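Local coordinates for NS3-like protein (Alongshan virus, PDB 6M40), which probably works as the NS3-type RNA helicase of the virus, hydrolysing ATP and other nucleoside triphosphates while acting on RNA, at residues Ile170-Asn176 with Gly306-Ala312; Asp261-Val265 with Gly298-Arg302. All blocks are in the same frame, centred on the assembly; numbering follows the deposited sequence.

Overall arrangement
Both contacts lie in the second RecA-like domain of this NS3-type helicase, their centres 12 Å apart, and both reach its mixed sheet. Contact 2 is nested in sequence within the loop that contact 1 closes. Strands 306-311 and 264-276 are parallel neighbours, and V265 joins the contacts by two probable hydrogen bonds: Y309 N to V265 O at 3.0 Å and V265 N to G307 O at 3.1 Å. I170 reaches across as well, its CD1 lying 3.7 Å from G301 CA. Residues 298-302 belong to helicase motif VI, which in related NS3 helicases faces the ATP cleft between the two RecA-like domains; in contact 1, 170-175 pairs within this sheet only with 306-311.

Contact 1 of 2, residues Ile170-Asn176 with Gly306-Ala312; sequences IVDRVYN and GGYYRPA
The carbonyl oxygen V171 O receives the shortest hydrogen bond of this strand pair, from Y308 N at 2.8 Å, and G307 CA adds a C-H...O contact to the same oxygen. The pair belongs to the sheet of the second RecA-like domain and is parallel, the short strands' N-to-C directions differing by 23°. V171 N to G306 O, R173 N to Y308 O, Y175 N to R310 O and A312 N to Y175 O continue the ladder, whereas R310 N to R173 O is weak at 3.5 Å.

On the face carrying R173 and Y175, the extended R173 chain runs alongside Y309 in the same direction, with R173 CD 3.6 Å from Y309 CE2 and the guanidinium perpendicular to the ring. Y175 has its CG between the backbone N and carbonyl carbon (chi1 65°), which lays the ring against P311: P311 CA stands 3.7 Å from the ring centroid and 16° off its normal, a CH-pi contact. Y175 OH is hydrogen-bonded to D267 O.

On the other face, D172 OD1 meets the edge of the Y308 ring, 3.3 Å from Y308 CD2, and forms a salt bridge with R297. V174 CG2 sits over one face of the R310 guanidinium.

Strand 306-311 lies between 170-175 and 264-276, since G307 and Y309 also share backbone hydrogen bonds with V265, and Y309 with D267; helix 290-297 packs on Y308 through T293 and R297.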
ATOM      1  N   ILE A 170     -10.225   7.083  20.078  1.00 82.54           N
ATOM      2  CA  ILE A 170      -9.426   5.871  20.210  1.00 78.75           C
ATOM      3  C   ILE A 170      -8.571   6.016  21.457  1.00 79.72           C
ATOM      4  O   ILE A 170      -8.015   7.089  21.717  1.00 86.62           O
ATOM      5  CB  ILE A 170      -8.537   5.629  18.971  1.00 80.77           C
ATOM      6  CG1 ILE A 170      -9.396   5.496  17.713  1.00 78.96           C
ATOM      7  CG2 ILE A 170      -7.685   4.381  19.168  1.00 77.63           C
ATOM      8  CD1 ILE A 170      -8.597   5.435  16.431  1.00 77.09           C
ATOM      9  N   VAL A 171      -8.463   4.937  22.226  1.00 79.41           N
ATOM     10  CA  VAL A 171      -7.686   4.927  23.461  1.00 81.20           C
ATOM     11  C   VAL A 171      -6.359   4.241  23.171  1.00 78.54           C
ATOM     12  O   VAL A 171      -6.329   3.102  22.692  1.00 77.55           O
ATOM     13  CB  VAL A 171      -8.445   4.222  24.602  1.00 82.16           C
ATOM     14  CG1 VAL A 171      -7.574   4.141  25.849  1.00 87.35           C
ATOM     15  CG2 VAL A 171      -9.749   4.950  24.893  1.00 82.33           C
ATOM     16  N   ASP A 172      -5.265   4.927  23.476  1.00 78.82           N
ATOM     17  CA  ASP A 172      -3.921   4.406  23.260  1.00 79.67           C
ATOM     18  C   ASP A 172      -3.378   3.859  24.570  1.00 80.05           C
ATOM     19  O   ASP A 172      -3.272   4.590  25.561  1.00 82.29           O
ATOM     20  CB  ASP A 172      -2.999   5.494  22.714  1.00 83.40           C
ATOM     21  CG  ASP A 172      -3.397   5.936  21.333  1.00 79.18           C
ATOM     22  OD1 ASP A 172      -3.301   5.111  20.401  1.00 77.56           O
ATOM     23  OD2 ASP A 172      -3.836   7.095  21.187  1.00 81.55           O
ATOM     24  N   ARG A 173      -3.028   2.579  24.567  1.00 79.33           N
ATOM     25  CA  ARG A 173      -2.482   1.907  25.728  1.00 81.03           C
ATOM     26  C   ARG A 173      -1.181   1.233  25.321  1.00 80.87           C
ATOM     27  O   ARG A 173      -0.775   1.269  24.156  1.00 82.78           O
ATOM     28  CB  ARG A 173      -3.490   0.911  26.307  1.00 85.15           C
ATOM     29  CG  ARG A 173      -4.761   1.579  26.803  1.00 95.22           C
ATOM     30  CD  ARG A 173      -5.736   0.568  27.361  1.00102.85           C
ATOM     31  NE  ARG A 173      -6.990   1.181  27.782  1.00114.07           N
ATOM     32  CZ  ARG A 173      -8.008   0.508  28.306  1.00123.71           C
ATOM     33  NH1 ARG A 173      -7.919  -0.805  28.477  1.00118.08           N
ATOM     34  NH2 ARG A 173      -9.117   1.144  28.661  1.00121.61           N
ATOM     35  N   VAL A 174      -0.524   0.616  26.297  1.00 86.03           N
ATOM     36  CA  VAL A 174       0.830   0.114  26.117  1.00 81.05           C
ATOM     37  C   VAL A 174       0.982  -1.176  26.904  1.00 85.26           C
ATOM     38  O   VAL A 174       0.809  -1.183  28.130  1.00 93.40           O
ATOM     39  CB  VAL A 174       1.881   1.140  26.570  1.00 81.40           C
ATOM     40  CG1 VAL A 174       3.221   0.481  26.699  1.00 86.47           C
ATOM     41  CG2 VAL A 174       1.949   2.303  25.587  1.00 84.35           C
ATOM     42  N   TYR A 175       1.318  -2.258  26.210  1.00 84.01           N
ATOM     43  CA  TYR A 175       1.648  -3.531  26.830  1.00 86.55           C
ATOM     44  C   TYR A 175       3.160  -3.696  26.855  1.00 91.94           C
ATOM     45  O   TYR A 175       3.847  -3.382  25.880  1.00 92.79           O
ATOM     46  CB  TYR A 175       0.996  -4.688  26.072  1.00 85.30           C
ATOM     47  CG  TYR A 175       1.504  -4.876  24.659  1.00 89.55           C
ATOM     48  CD1 TYR A 175       2.628  -5.649  24.407  1.00 87.59           C
ATOM     49  CD2 TYR A 175       0.858  -4.290  23.579  1.00 81.99           C
ATOM     50  CE1 TYR A 175       3.097  -5.826  23.133  1.00 86.73           C
ATOM     51  CE2 TYR A 175       1.323  -4.466  22.291  1.00 83.59           C
ATOM     52  CZ  TYR A 175       2.446  -5.235  22.070  1.00 87.45           C
ATOM     53  OH  TYR A 175       2.930  -5.422  20.790  1.00 72.43           O
ATOM     54  N   ASN A 176       3.676  -4.185  27.983  1.00 99.71           N
ATOM     55  CA  ASN A 176       5.105  -4.384  28.161  1.00104.18           C
ATOM     56  C   ASN A 176       5.514  -5.845  28.118  1.00100.54           C
ATOM     57  O   ASN A 176       6.715  -6.137  28.133  1.00101.64           O
ATOM     58  CB  ASN A 176       5.553  -3.793  29.507  1.00104.94           C
ATOM     59  CG  ASN A 176       5.541  -2.274  29.519  1.00102.51           C
ATOM     60  OD1 ASN A 176       6.556  -1.631  29.248  1.00102.67           O
ATOM     61  ND2 ASN A 176       4.393  -1.695  29.849  1.00 96.01           N
ATOM     62  N   GLY A 306     -12.771   2.524  19.883  1.00 76.75           N
ATOM     63  CA  GLY A 306     -11.827   1.433  19.769  1.00 77.29           C
ATOM     64  C   GLY A 306     -10.575   1.727  20.554  1.00 76.19           C
ATOM     65  O   GLY A 306     -10.243   2.886  20.823  1.00 75.21           O
ATOM     66  N   GLY A 307      -9.881   0.659  20.929  1.00 75.26           N
ATOM     67  CA  GLY A 307      -8.639   0.753  21.670  1.00 77.91           C
ATOM     68  C   GLY A 307      -7.474   0.292  20.819  1.00 79.14           C
ATOM     69  O   GLY A 307      -7.632  -0.553  19.937  1.00 78.64           O
ATOM     70  N   TYR A 308      -6.299   0.864  21.082  1.00 76.74           N
ATOM     71  CA  TYR A 308      -5.090   0.586  20.314  1.00 72.60           C
ATOM     72  C   TYR A 308      -3.966   0.220  21.265  1.00 72.07           C
ATOM     73  O   TYR A 308      -3.589   1.025  22.124  1.00 75.21           O
ATOM     74  CB  TYR A 308      -4.694   1.795  19.463  1.00 75.72           C
ATOM     75  CG  TYR A 308      -3.408   1.595  18.680  1.00 72.44           C
ATOM     76  CD1 TYR A 308      -3.329   0.641  17.677  1.00 70.92           C
ATOM     77  CD2 TYR A 308      -2.280   2.370  18.933  1.00 76.41           C
ATOM     78  CE1 TYR A 308      -2.164   0.455  16.959  1.00 74.57           C
ATOM     79  CE2 TYR A 308      -1.114   2.191  18.218  1.00 75.51           C
ATOM     80  CZ  TYR A 308      -1.062   1.229  17.228  1.00 74.42           C
ATOM     81  OH  TYR A 308       0.095   1.035  16.506  1.00 68.50           O
ATOM     82  N   TYR A 309      -3.412  -0.975  21.088  1.00 72.42           N
ATOM     83  CA  TYR A 309      -2.359  -1.509  21.944  1.00 75.62           C
ATOM     84  C   TYR A 309      -1.075  -1.648  21.130  1.00 74.12           C
ATOM     85  O   TYR A 309      -0.995  -2.485  20.225  1.00 71.50           O
ATOM     86  CB  TYR A 309      -2.795  -2.846  22.541  1.00 78.09           C
ATOM     87  CG  TYR A 309      -4.065  -2.726  23.351  1.00 78.97           C
ATOM     88  CD1 TYR A 309      -5.315  -2.822  22.750  1.00 78.79           C
ATOM     89  CD2 TYR A 309      -4.011  -2.504  24.718  1.00 76.36           C
ATOM     90  CE1 TYR A 309      -6.477  -2.706  23.497  1.00 81.22           C
ATOM     91  CE2 TYR A 309      -5.155  -2.388  25.464  1.00 83.19           C
ATOM     92  CZ  TYR A 309      -6.388  -2.489  24.856  1.00 84.08           C
ATOM     93  OH  TYR A 309      -7.526  -2.368  25.624  1.00 83.96           O
ATOM     94  N   ARG A 310      -0.073  -0.823  21.453  1.00 75.73           N
ATOM     95  CA  ARG A 310       1.280  -0.900  20.924  1.00 77.12           C
ATOM     96  C   ARG A 310       2.243  -1.310  22.036  1.00 81.63           C
ATOM     97  O   ARG A 310       1.978  -1.047  23.213  1.00 82.00           O
ATOM     98  CB  ARG A 310       1.729   0.448  20.349  1.00 79.78           C
ATOM     99  CG  ARG A 310       2.203   1.427  21.413  1.00 89.23           C
ATOM    100  CD  ARG A 310       2.572   2.781  20.834  1.00 94.81           C
ATOM    101  NE  ARG A 310       2.775   3.764  21.895  1.00 98.39           N
ATOM    102  CZ  ARG A 310       1.792   4.451  22.470  1.00100.53           C
ATOM    103  NH1 ARG A 310       0.536   4.260  22.090  1.00102.40           N
ATOM    104  NH2 ARG A 310       2.065   5.322  23.429  1.00105.19           N
ATOM    105  N   PRO A 311       3.375  -1.935  21.712  1.00 83.25           N
ATOM    106  CA  PRO A 311       4.321  -2.302  22.774  1.00 82.26           C
ATOM    107  C   PRO A 311       5.038  -1.082  23.332  1.00 83.93           C
ATOM    108  O   PRO A 311       5.377  -0.148  22.602  1.00 80.17           O
ATOM    109  CB  PRO A 311       5.295  -3.259  22.081  1.00 80.24           C
ATOM    110  CG  PRO A 311       5.199  -2.932  20.634  1.00 73.33           C
ATOM    111  CD  PRO A 311       3.800  -2.433  20.390  1.00 73.78           C
ATOM    112  N   ALA A 312       5.248  -1.098  24.652  1.00 91.27           N
ATOM    113  CA  ALA A 312       5.975  -0.018  25.311  1.00 91.00           C
ATOM    114  C   ALA A 312       7.266   0.294  24.572  1.00 92.25           C
ATOM    115  O   ALA A 312       7.558   1.453  24.258  1.00 88.86           O
ATOM    116  CB  ALA A 312       6.274  -0.393  26.765  1.00 94.42           C
TER

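Contact 2 of 2, residues Asp261-Val265 with Gly298-Arg302; sequences DLDAV and GRIGR
I300, in the GRIGR part of helicase motif VI, packs against the start of strand 264-276 in the second RecA-like domain. The two segments bury 217 Å² in all, and they meet by van der Waals contact, without a hydrogen bond.

The tight part is a cluster of three side chains. I300 points at the other segment from a CA 6.0 Å from A264 CA. Its CG1 packs mainly on V265, while CG2 lies beside the backbone, 3.4 Å from A264 N, meets L262 and also touches V265 CG2. L262 CD1 lies by I300 CG2 and 3.8 Å from R299 O. Beyond the cluster, Y308 touches both V265 and I300.

The polar side is looser. R299 starts toward V265, with R299 CB 4.3 Å from V265 CG2, but its chain then leads away. D261, exposed and poorly ordered, makes no contact with 298-302, and its modelled salt bridges to R194 and R304 are correspondingly uncertain. D263 also turns away, to a salt bridge with R304.

V265 has CG1 anti to its backbone N (chi1 159°), leaving CG2 as the methyl that meets I300 CG1, at 3.6 Å.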
ATOM      1  N   ASP A 261     -14.095  -4.329  10.305  1.00167.15           N
ATOM      2  CA  ASP A 261     -14.811  -3.574  11.332  1.00140.45           C
ATOM      3  C   ASP A 261     -14.746  -4.285  12.683  1.00126.89           C
ATOM      4  O   ASP A 261     -15.144  -5.446  12.790  1.00127.50           O
ATOM      5  CB  ASP A 261     -16.269  -3.372  10.923  1.00152.02           C
ATOM      6  CG  ASP A 261     -17.169  -3.104  12.109  1.00181.29           C
ATOM      7  OD1 ASP A 261     -16.982  -2.063  12.772  1.00163.28           O
ATOM      8  OD2 ASP A 261     -18.063  -3.933  12.380  1.00158.84           O
ATOM      9  N   LEU A 262     -14.281  -3.585  13.718  1.00112.85           N
ATOM     10  CA  LEU A 262     -13.960  -4.250  14.979  1.00103.95           C
ATOM     11  C   LEU A 262     -13.751  -3.227  16.092  1.00 94.05           C
ATOM     12  O   LEU A 262     -13.803  -2.013  15.873  1.00 91.66           O
ATOM     13  CB  LEU A 262     -12.719  -5.121  14.817  1.00 99.18           C
ATOM     14  CG  LEU A 262     -11.650  -4.518  13.906  1.00100.48           C
ATOM     15  CD1 LEU A 262     -11.318  -3.077  14.279  1.00 96.75           C
ATOM     16  CD2 LEU A 262     -10.385  -5.364  13.938  1.00 91.02           C
ATOM     17  N   ASP A 263     -13.484  -3.744  17.297  1.00 86.06           N
ATOM     18  CA  ASP A 263     -13.465  -2.945  18.512  1.00 84.33           C
ATOM     19  C   ASP A 263     -12.068  -2.658  19.060  1.00 80.67           C
ATOM     20  O   ASP A 263     -11.926  -1.735  19.868  1.00 80.99           O
ATOM     21  CB  ASP A 263     -14.291  -3.634  19.619  1.00 84.66           C
ATOM     22  CG  ASP A 263     -15.731  -3.936  19.202  1.00 85.65           C
ATOM     23  OD1 ASP A 263     -16.396  -3.062  18.605  1.00 88.92           O
ATOM     24  OD2 ASP A 263     -16.208  -5.055  19.488  1.00 78.18           O
ATOM     25  N   ALA A 264     -11.040  -3.412  18.663  1.00 83.35           N
ATOM     26  CA  ALA A 264      -9.688  -3.151  19.157  1.00 76.06           C
ATOM     27  C   ALA A 264      -8.647  -3.693  18.186  1.00 72.52           C
ATOM     28  O   ALA A 264      -8.926  -4.577  17.374  1.00 74.34           O
ATOM     29  CB  ALA A 264      -9.469  -3.762  20.548  1.00 73.06           C
ATOM     30  N   VAL A 265      -7.424  -3.175  18.321  1.00 72.82           N
ATOM     31  CA  VAL A 265      -6.294  -3.526  17.462  1.00 69.58           C
ATOM     32  C   VAL A 265      -5.051  -3.712  18.324  1.00 67.09           C
ATOM     33  O   VAL A 265      -4.725  -2.847  19.141  1.00 69.91           O
ATOM     34  CB  VAL A 265      -6.036  -2.440  16.396  1.00 69.19           C
ATOM     35  CG1 VAL A 265      -4.610  -2.528  15.868  1.00 71.19           C
ATOM     36  CG2 VAL A 265      -7.036  -2.542  15.258  1.00 70.98           C
ATOM     37  N   GLY A 298      -5.579   3.225  12.360  1.00 66.83           N
ATOM     38  CA  GLY A 298      -6.756   3.763  11.715  1.00 65.10           C
ATOM     39  C   GLY A 298      -7.845   2.767  11.369  1.00 70.34           C
ATOM     40  O   GLY A 298      -8.802   3.131  10.678  1.00 76.89           O
ATOM     41  N   ARG A 299      -7.725   1.509  11.801  1.00 68.18           N
ATOM     42  CA  ARG A 299      -8.769   0.547  11.497  1.00 71.13           C
ATOM     43  C   ARG A 299      -9.916   0.570  12.504  1.00 73.09           C
ATOM     44  O   ARG A 299     -11.005   0.095  12.183  1.00 72.93           O
ATOM     45  CB  ARG A 299      -8.171  -0.861  11.412  1.00 72.50           C
ATOM     46  CG  ARG A 299      -7.221  -1.079  10.223  1.00 77.17           C
ATOM     47  CD  ARG A 299      -7.898  -0.861   8.865  1.00 77.85           C
ATOM     48  NE  ARG A 299      -8.557  -2.056   8.340  1.00 85.05           N
ATOM     49  CZ  ARG A 299      -9.257  -2.085   7.207  1.00 91.12           C
ATOM     50  NH1 ARG A 299      -9.406  -0.984   6.484  1.00 89.69           N
ATOM     51  NH2 ARG A 299      -9.813  -3.215   6.793  1.00 89.58           N
ATOM     52  N   ILE A 300      -9.726   1.128  13.697  1.00 70.85           N
ATOM     53  CA  ILE A 300     -10.655   0.860  14.788  1.00 72.47           C
ATOM     54  C   ILE A 300     -11.578   2.039  15.062  1.00 80.84           C
ATOM     55  O   ILE A 300     -12.678   1.847  15.579  1.00 81.91           O
ATOM     56  CB  ILE A 300      -9.928   0.467  16.099  1.00 75.83           C
ATOM     57  CG1 ILE A 300      -8.416   0.699  16.012  1.00 71.82           C
ATOM     58  CG2 ILE A 300     -10.237  -0.956  16.483  1.00 77.08           C
ATOM     59  CD1 ILE A 300      -7.929   1.819  16.900  1.00 72.99           C
ATOM     60  N   GLY A 301     -11.128   3.261  14.798  1.00 79.77           N
ATOM     61  CA  GLY A 301     -11.934   4.394  15.194  1.00 79.41           C
ATOM     62  C   GLY A 301     -12.999   4.796  14.207  1.00 75.88           C
ATOM     63  O   GLY A 301     -13.601   5.853  14.398  1.00 76.66           O
ATOM     64  N   ARG A 302     -13.266   3.994  13.174  1.00 76.53           N
ATOM     65  CA  ARG A 302     -14.081   4.481  12.066  1.00 83.53           C
ATOM     66  C   ARG A 302     -15.568   4.432  12.394  1.00 86.16           C
ATOM     67  O   ARG A 302     -16.283   5.422  12.208  1.00 85.99           O
ATOM     68  CB  ARG A 302     -13.807   3.670  10.800  1.00 86.80           C
ATOM     69  CG  ARG A 302     -12.411   3.076  10.687  1.00 88.23           C
ATOM     70  CD  ARG A 302     -12.321   2.166   9.466  1.00 91.34           C
ATOM     71  NE  ARG A 302     -12.039   2.857   8.209  1.00100.61           N
ATOM     72  CZ  ARG A 302     -10.828   3.265   7.838  1.00 95.42           C
ATOM     73  NH1 ARG A 302      -9.791   3.098   8.652  1.00 89.12           N
ATOM     74  NH2 ARG A 302     -10.654   3.855   6.660  1.00104.23           N
TER